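PDB 3I6V: periplasmic His/Glu/Gln/Arg/opine family-binding protein, which probably serves as the periplasmic solute-binding component of an amino-acid ABC transporter, and holds a lysine in its cleft in this structure. Local coordinates for residues S94-T99 against A103-I108; A151-L156 against G171-L176. All coordinates share one frame; numbering follows the deposited sequence. Where two conformers were deposited one is given.

Interaction 1. Residues S94-T99 against A103-I108; sequences SSYVAT and ADLSGI
Where strand 93-98 runs out and the chain loops back toward strand 108-112, L105 of the loop lays its side chain against the ring of Y96. The CH-pi contact rests on L105 CD1, 4.0 Å from the centroid of the Y96 ring and 18° off its normal, hence over the face, displaced somewhat toward the rim. Both leucine branches take part on the same face: CD1 over the CG-CD1 side of the ring, L105 CD2 beyond the rim on the CB side, 4.0 Å from Y96 CD2. The tyrosine's first torsion sets CG opposite its carbonyl carbon (chi1 -65°), swinging the ring toward the loop, and chi2 of 88° turns its face to L105.

This belongs to the mixed sheet of one lobe of a family 3 solute-binding protein, and the loop is the connection between two of its strands. L105 also touches V170 and A148 on other strands of that sheet, and the Y96 ring meets that of F150. Nearer the strand's end, A98 CB and A103 CB are 3.4 Å apart, closer than ordinary methyl contact, which implies snug packing there. No hydrogen bond joins the two segments; the loop's turn is held by bonds of its own, and I108 N is bonded to D147 OD1 outside it. D104 to G107 form a type I turn, with G107 N bonded to D104 O at 2.9 Å, and an Asx turn overlaps it: S106 N donates to D104 OD1 over 3.0 Å, reaching it from above the carboxylate plane.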
ATOM      1  N   SER A  94      -9.980   2.178  -5.049  1.00 23.86           N
ATOM      2  CA  SER A  94      -9.026   2.483  -6.105  1.00 24.89           C
ATOM      3  C   SER A  94      -9.695   3.481  -7.052  1.00 25.72           C
ATOM      4  O   SER A  94     -10.944   3.504  -7.162  1.00 25.45           O
ATOM      5  CB  SER A  94      -8.649   1.218  -6.842  1.00 24.76           C
ATOM      6  OG  SER A  94      -7.914   0.352  -5.995  1.00 25.53           O
ATOM      7  N   SER A  95      -8.892   4.300  -7.730  1.00 25.91           N
ATOM      8  CA  SER A  95      -9.411   5.406  -8.549  1.00 26.08           C
ATOM      9  C   SER A  95      -8.542   5.641  -9.755  1.00 25.43           C
ATOM     10  O   SER A  95      -7.373   5.230  -9.783  1.00 24.57           O
ATOM     11  CB  SER A  95      -9.446   6.716  -7.757  1.00 26.59           C
ATOM     12  OG  SER A  95     -10.120   6.569  -6.535  1.00 30.55           O
ATOM     13  N   TYR A  96      -9.123   6.305 -10.755  1.00 25.43           N
ATOM     14  CA  TYR A  96      -8.390   6.719 -11.938  1.00 25.88           C
ATOM     15  C   TYR A  96      -7.967   8.174 -11.778  1.00 25.79           C
ATOM     16  O   TYR A  96      -8.724   9.003 -11.271  1.00 25.73           O
ATOM     17  CB  TYR A  96      -9.213   6.593 -13.214  1.00 25.08           C
ATOM     18  CG  TYR A  96      -9.609   5.192 -13.601  1.00 26.32           C
ATOM     19  CD1 TYR A  96     -10.786   4.620 -13.102  1.00 26.84           C
ATOM     20  CD2 TYR A  96      -8.821   4.445 -14.473  1.00 26.01           C
ATOM     21  CE1 TYR A  96     -11.168   3.312 -13.461  1.00 27.59           C
ATOM     22  CE2 TYR A  96      -9.189   3.165 -14.843  1.00 27.02           C
ATOM     23  CZ  TYR A  96     -10.357   2.609 -14.335  1.00 27.21           C
ATOM     24  OH  TYR A  96     -10.687   1.346 -14.716  1.00 30.21           O
ATOM     25  N   VAL A  97      -6.767   8.466 -12.244  1.00 27.46           N
ATOM     26  CA  VAL A  97      -6.272   9.852 -12.278  1.00 27.88           C
ATOM     27  C   VAL A  97      -5.723  10.167 -13.652  1.00 28.33           C
ATOM     28  O   VAL A  97      -5.059   9.341 -14.265  1.00 28.83           O
ATOM     29  CB  VAL A  97      -5.231  10.163 -11.167  1.00 27.97           C
ATOM     30  CG1 VAL A  97      -4.415  11.442 -11.516  1.00 26.57           C
ATOM     31  CG2 VAL A  97      -5.936  10.389  -9.868  1.00 26.61           C
ATOM     32  N   ALA A  98      -6.023  11.380 -14.136  1.00 29.16           N
ATOM     33  CA  ALA A  98      -5.650  11.769 -15.481  1.00 30.29           C
ATOM     34  C   ALA A  98      -5.280  13.272 -15.557  1.00 31.00           C
ATOM     35  O   ALA A  98      -5.415  14.007 -14.573  1.00 31.14           O
ATOM     36  CB  ALA A  98      -6.825  11.447 -16.449  1.00 29.10           C
ATOM     37  N   THR A  99      -4.848  13.708 -16.735  1.00 33.20           N
ATOM     38  CA  THR A  99      -4.561  15.146 -16.977  1.00 35.08           C
ATOM     39  C   THR A  99      -5.774  15.932 -17.542  1.00 36.57           C
ATOM     40  O   THR A  99      -5.754  17.165 -17.570  1.00 36.75           O
ATOM     41  CB  THR A  99      -3.349  15.333 -17.903  1.00 34.43           C
ATOM     42  OG1 THR A  99      -3.627  14.734 -19.172  1.00 35.67           O
ATOM     43  CG2 THR A  99      -2.082  14.679 -17.315  1.00 33.70           C
ATOM     44  N   ALA A 103     -10.309  12.015 -20.315  1.00 38.00           N
ATOM     45  CA  ALA A 103      -9.292  10.993 -20.582  1.00 37.34           C
ATOM     46  C   ALA A 103      -9.985   9.682 -20.915  1.00 36.96           C
ATOM     47  O   ALA A 103     -11.003   9.356 -20.318  1.00 36.57           O
ATOM     48  CB  ALA A 103      -8.359  10.806 -19.378  1.00 37.23           C
ATOM     49  N   ASP A 104      -9.430   8.960 -21.882  1.00 36.41           N
ATOM     50  CA  ASP A 104      -9.955   7.673 -22.291  1.00 36.64           C
ATOM     51  C   ASP A 104      -9.508   6.545 -21.325  1.00 35.97           C
ATOM     52  O   ASP A 104      -8.400   5.993 -21.441  1.00 34.38           O
ATOM     53  CB  ASP A 104      -9.494   7.378 -23.722  1.00 37.18           C
ATOM     54  CG  ASP A 104      -9.984   6.047 -24.235  1.00 39.28           C
ATOM     55  OD1 ASP A 104     -10.907   5.452 -23.625  1.00 40.42           O
ATOM     56  OD2 ASP A 104      -9.418   5.576 -25.242  1.00 43.72           O
ATOM     57  N   LEU A 105     -10.399   6.194 -20.404  1.00 36.20           N
ATOM     58  CA  LEU A 105     -10.153   5.132 -19.420  1.00 36.94           C
ATOM     59  C   LEU A 105     -10.135   3.728 -20.016  1.00 37.32           C
ATOM     60  O   LEU A 105      -9.878   2.758 -19.303  1.00 38.53           O
ATOM     61  CB  LEU A 105     -11.176   5.198 -18.279  1.00 37.02           C
ATOM     62  CG  LEU A 105     -11.326   6.524 -17.549  1.00 37.76           C
ATOM     63  CD1 LEU A 105     -12.181   6.367 -16.283  1.00 36.22           C
ATOM     64  CD2 LEU A 105      -9.938   7.158 -17.233  1.00 36.99           C
ATOM     65  N   SER A 106     -10.422   3.599 -21.308  1.00 36.78           N
ATOM     66  CA  SER A 106     -10.293   2.324 -21.986  0.50 36.50           C
ATOM     67  C   SER A 106      -9.054   2.346 -22.872  1.00 36.47           C
ATOM     68  O   SER A 106      -8.796   1.424 -23.618  1.00 36.38           O
ATOM     69  CB  SER A 106     -11.564   1.986 -22.778  0.50 36.73           C
ATOM     70  OG  SER A 106     -12.648   1.714 -21.902  0.50 35.91           O
ATOM     71  N   GLY A 107      -8.269   3.420 -22.771  1.00 36.83           N
ATOM     72  CA  GLY A 107      -7.007   3.501 -23.526  1.00 36.00           C
ATOM     73  C   GLY A 107      -5.864   2.824 -22.791  1.00 35.70           C
ATOM     74  O   GLY A 107      -5.984   1.654 -22.335  1.00 35.38           O
ATOM     75  N   ILE A 108      -4.748   3.542 -22.680  1.00 33.88           N
ATOM     76  CA  ILE A 108      -3.547   3.023 -22.019  1.00 33.07           C
ATOM     77  C   ILE A 108      -3.598   3.425 -20.554  1.00 31.48           C
ATOM     78  O   ILE A 108      -3.581   4.624 -20.228  1.00 30.52           O
ATOM     79  CB  ILE A 108      -2.251   3.533 -22.689  1.00 33.55           C
ATOM     80  CG1 ILE A 108      -2.108   2.893 -24.086  1.00 36.05           C
ATOM     81  CG2 ILE A 108      -1.056   3.194 -21.828  1.00 33.34           C
ATOM     82  CD1 ILE A 108      -1.227   3.671 -25.049  1.00 39.95           C
TER

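Interaction 2. Residues A151-L156 against G171-L176; sequences ADRDYL and GDDVPL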
ATOM      1  N   ALA A 151      -4.898   3.414  -9.351  1.00 19.97           N
ATOM      2  CA  ALA A 151      -4.112   3.186  -8.149  1.00 20.77           C
ATOM      3  C   ALA A 151      -4.958   3.382  -6.931  1.00 21.60           C
ATOM      4  O   ALA A 151      -6.118   3.773  -7.016  1.00 22.73           O
ATOM      5  CB  ALA A 151      -2.888   4.194  -8.104  1.00 20.65           C
ATOM      6  N   ASP A 152      -4.356   3.148  -5.778  1.00 22.33           N
ATOM      7  CA  ASP A 152      -5.036   3.308  -4.513  1.00 23.28           C
ATOM      8  C   ASP A 152      -5.415   4.768  -4.321  1.00 24.36           C
ATOM      9  O   ASP A 152      -4.571   5.680  -4.566  1.00 23.75           O
ATOM     10  CB  ASP A 152      -4.090   2.878  -3.420  1.00 23.03           C
ATOM     11  CG  ASP A 152      -4.681   2.990  -2.076  1.00 27.83           C
ATOM     12  OD1 ASP A 152      -5.436   2.069  -1.680  1.00 25.95           O
ATOM     13  OD2 ASP A 152      -4.335   3.986  -1.391  1.00 31.07           O
ATOM     14  N   ARG A 153      -6.663   4.995  -3.899  1.00 23.47           N
ATOM     15  CA  ARG A 153      -7.197   6.333  -3.764  1.00 25.09           C
ATOM     16  C   ARG A 153      -6.410   7.124  -2.712  1.00 25.97           C
ATOM     17  O   ARG A 153      -6.152   8.323  -2.902  1.00 26.20           O
ATOM     18  CB  ARG A 153      -8.689   6.336  -3.398  1.00 25.38           C
ATOM     19  CG  ARG A 153      -9.286   7.772  -3.383  1.00 27.93           C
ATOM     20  CD  ARG A 153     -10.818   7.827  -3.143  1.00 30.49           C
ATOM     21  NE  ARG A 153     -11.175   9.230  -3.018  1.00 34.31           N
ATOM     22  CZ  ARG A 153     -11.442  10.034  -4.044  1.00 33.58           C
ATOM     23  NH1 ARG A 153     -11.465   9.577  -5.296  1.00 31.56           N
ATOM     24  NH2 ARG A 153     -11.726  11.302  -3.807  1.00 35.38           N
ATOM     25  N   ASP A 154      -6.040   6.485  -1.608  1.00 26.05           N
ATOM     26  CA  ASP A 154      -5.315   7.224  -0.597  1.00 27.86           C
ATOM     27  C   ASP A 154      -3.897   7.624  -1.001  1.00 27.60           C
ATOM     28  O   ASP A 154      -3.362   8.616  -0.476  1.00 27.82           O
ATOM     29  CB  ASP A 154      -5.367   6.526   0.751  1.00 28.71           C
ATOM     30  CG  ASP A 154      -6.771   6.573   1.355  1.00 33.74           C
ATOM     31  OD1 ASP A 154      -7.678   7.165   0.725  1.00 37.08           O
ATOM     32  OD2 ASP A 154      -6.966   6.013   2.434  1.00 38.60           O
ATOM     33  N   TYR A 155      -3.312   6.871  -1.936  1.00 25.71           N
ATOM     34  CA  TYR A 155      -2.035   7.242  -2.508  1.00 25.14           C
ATOM     35  C   TYR A 155      -2.260   8.468  -3.427  1.00 25.19           C
ATOM     36  O   TYR A 155      -1.475   9.454  -3.410  1.00 24.04           O
ATOM     37  CB  TYR A 155      -1.437   6.067  -3.293  1.00 24.31           C
ATOM     38  CG  TYR A 155      -0.218   6.440  -4.125  1.00 25.22           C
ATOM     39  CD1 TYR A 155       0.998   6.802  -3.519  1.00 25.12           C
ATOM     40  CD2 TYR A 155      -0.285   6.432  -5.514  1.00 25.53           C
ATOM     41  CE1 TYR A 155       2.127   7.142  -4.306  1.00 25.48           C
ATOM     42  CE2 TYR A 155       0.804   6.759  -6.292  1.00 26.55           C
ATOM     43  CZ  TYR A 155       1.996   7.133  -5.697  1.00 27.61           C
ATOM     44  OH  TYR A 155       3.028   7.486  -6.534  1.00 28.36           O
ATOM     45  N   LEU A 156      -3.325   8.410  -4.217  1.00 23.74           N
ATOM     46  CA  LEU A 156      -3.618   9.472  -5.211  1.00 24.92           C
ATOM     47  C   LEU A 156      -4.132  10.805  -4.631  1.00 25.98           C
ATOM     48  O   LEU A 156      -3.826  11.850  -5.199  1.00 26.66           O
ATOM     49  CB  LEU A 156      -4.566   8.986  -6.311  1.00 24.54           C
ATOM     50  CG  LEU A 156      -4.037   7.865  -7.207  1.00 24.03           C
ATOM     51  CD1 LEU A 156      -5.212   7.196  -7.982  1.00 24.33           C
ATOM     52  CD2 LEU A 156      -2.909   8.311  -8.168  1.00 22.85           C
ATOM     53  N   GLY A 171     -13.741   9.369 -13.610  1.00 34.65           N
ATOM     54  CA  GLY A 171     -14.490   8.108 -13.494  1.00 34.78           C
ATOM     55  C   GLY A 171     -14.949   7.862 -12.068  1.00 35.34           C
ATOM     56  O   GLY A 171     -15.050   8.781 -11.252  1.00 35.51           O
ATOM     57  N   ASP A 172     -15.236   6.611 -11.753  1.00 35.50           N
ATOM     58  CA  ASP A 172     -15.772   6.299 -10.433  1.00 36.05           C
ATOM     59  C   ASP A 172     -14.728   5.521  -9.667  1.00 34.54           C
ATOM     60  O   ASP A 172     -13.937   4.832 -10.273  1.00 34.32           O
ATOM     61  CB  ASP A 172     -17.033   5.443 -10.585  1.00 37.43           C
ATOM     62  CG  ASP A 172     -18.094   6.124 -11.453  1.00 41.00           C
ATOM     63  OD1 ASP A 172     -18.218   5.752 -12.647  1.00 45.16           O
ATOM     64  OD2 ASP A 172     -18.768   7.043 -10.947  1.00 43.22           O
ATOM     65  N   ASP A 173     -14.754   5.631  -8.351  1.00 33.47           N
ATOM     66  CA  ASP A 173     -14.016   4.752  -7.458  1.00 33.58           C
ATOM     67  C   ASP A 173     -14.377   3.259  -7.678  1.00 33.01           C
ATOM     68  O   ASP A 173     -15.496   2.939  -8.068  1.00 31.28           O
ATOM     69  CB  ASP A 173     -14.323   5.132  -6.010  1.00 33.82           C
ATOM     70  CG  ASP A 173     -13.752   6.508  -5.607  1.00 37.36           C
ATOM     71  OD1 ASP A 173     -12.919   7.099  -6.353  1.00 38.01           O
ATOM     72  OD2 ASP A 173     -14.148   6.984  -4.516  1.00 39.77           O
ATOM     73  N   VAL A 174     -13.422   2.363  -7.414  1.00 32.36           N
ATOM     74  CA  VAL A 174     -13.622   0.911  -7.531  1.00 31.43           C
ATOM     75  C   VAL A 174     -13.137   0.263  -6.226  1.00 31.85           C
ATOM     76  O   VAL A 174     -11.979   0.458  -5.816  1.00 30.17           O
ATOM     77  CB  VAL A 174     -12.843   0.313  -8.733  1.00 31.19           C
ATOM     78  CG1 VAL A 174     -13.118  -1.199  -8.896  1.00 31.59           C
ATOM     79  CG2 VAL A 174     -13.146   1.065 -10.036  1.00 32.27           C
ATOM     80  N   PRO A 175     -14.002  -0.529  -5.559  1.00 31.99           N
ATOM     81  CA  PRO A 175     -13.509  -1.199  -4.339  1.00 32.04           C
ATOM     82  C   PRO A 175     -12.665  -2.421  -4.713  1.00 31.58           C
ATOM     83  O   PRO A 175     -13.105  -3.243  -5.512  1.00 31.76           O
ATOM     84  CB  PRO A 175     -14.802  -1.610  -3.601  1.00 32.88           C
ATOM     85  CG  PRO A 175     -15.948  -0.930  -4.365  1.00 33.46           C
ATOM     86  CD  PRO A 175     -15.430  -0.802  -5.793  1.00 32.82           C
ATOM     87  N   LEU A 176     -11.447  -2.540  -4.181  1.00 30.61           N
ATOM     88  CA  LEU A 176     -10.612  -3.701  -4.502  1.00 30.00           C
ATOM     89  C   LEU A 176      -9.880  -4.151  -3.280  1.00 30.12           C
ATOM     90  O   LEU A 176      -9.294  -3.308  -2.577  1.00 29.30           O
ATOM     91  CB  LEU A 176      -9.578  -3.359  -5.608  1.00 29.34           C
ATOM     92  CG  LEU A 176      -9.994  -3.260  -7.057  1.00 27.12           C
ATOM     93  CD1 LEU A 176      -8.783  -2.838  -7.954  1.00 22.61           C
ATOM     94  CD2 LEU A 176     -10.598  -4.616  -7.562  1.00 24.93           C
TER
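R153 and D173 make the whole of this contact, a salt bridge at the protein surface. R153 NH1 lies 3.1 Å from D173 OD1, but the N-H...O angle of 123° marks the hydrogen bond within the pair as weak. The guanidinium and carboxylate planes are turned 54° apart and the second oxygen is distant, D173 OD2 being 3.8 Å from R153 NH1, so this is a single-contact bridge and not a two-pronged one. The arginine reaches across with CG anti to the backbone N (chi1 -175°) and an extended chain from there to NE, which also brings R153 CD to 3.7 Å from D173 OD2.

The stronger polar partner of D173 OD1 is S95 OG of strand 93-98, probably by a hydrogen bond, and the side chain of R153 touches S95 as well. The guanidinium additionally makes a cation-pi contact with F169. With an alanine at R153, D173 is likely to keep S95 but lose its opposite charge, and F169 its cation.

R153 is placed by the start of its helix. D152 occupies the N-cap, its OD2 accepting from Y155 N at 3.1 Å; the amide arrives on the anti side of the carboxylate, close to its plane. The same oxygen is bonded to Y18 OH. L156 N closes the first turn onto D152 O at 3.0 Å.

The R153 side chain is about 10 Å from the bound lysine, so the bridge is a structural contact outside the ligand's first shell. It spans from the first turn of helix 153-162, just after strand 148-152, to the weakly bonded strand 172-175. Strand 93-98 pairs antiparallel with both strands, and helix 134-142 packs on Y155 and L156.

Both interactions use strand 93-98, but differently: interaction 1 includes it as a segment, whereas interaction 2 joins elements paired with it, strand 172-175 and the helix following strand 148-152. Their centres are 11 Å apart. Besides the S95-D173 bond, S94 O and V174 N, 2.7 Å apart, probably form a backbone link, and S95 O packs against L156 CD1 at 3.4 Å. The chemistry follows the setting. Interaction 1, partly buried and 20 Å from the centre of the chain, is wholly apolar across its segments; interaction 2, about 12 Å from that centre, is an ionic contact at the surface, covering 84 Å² against 189 Å².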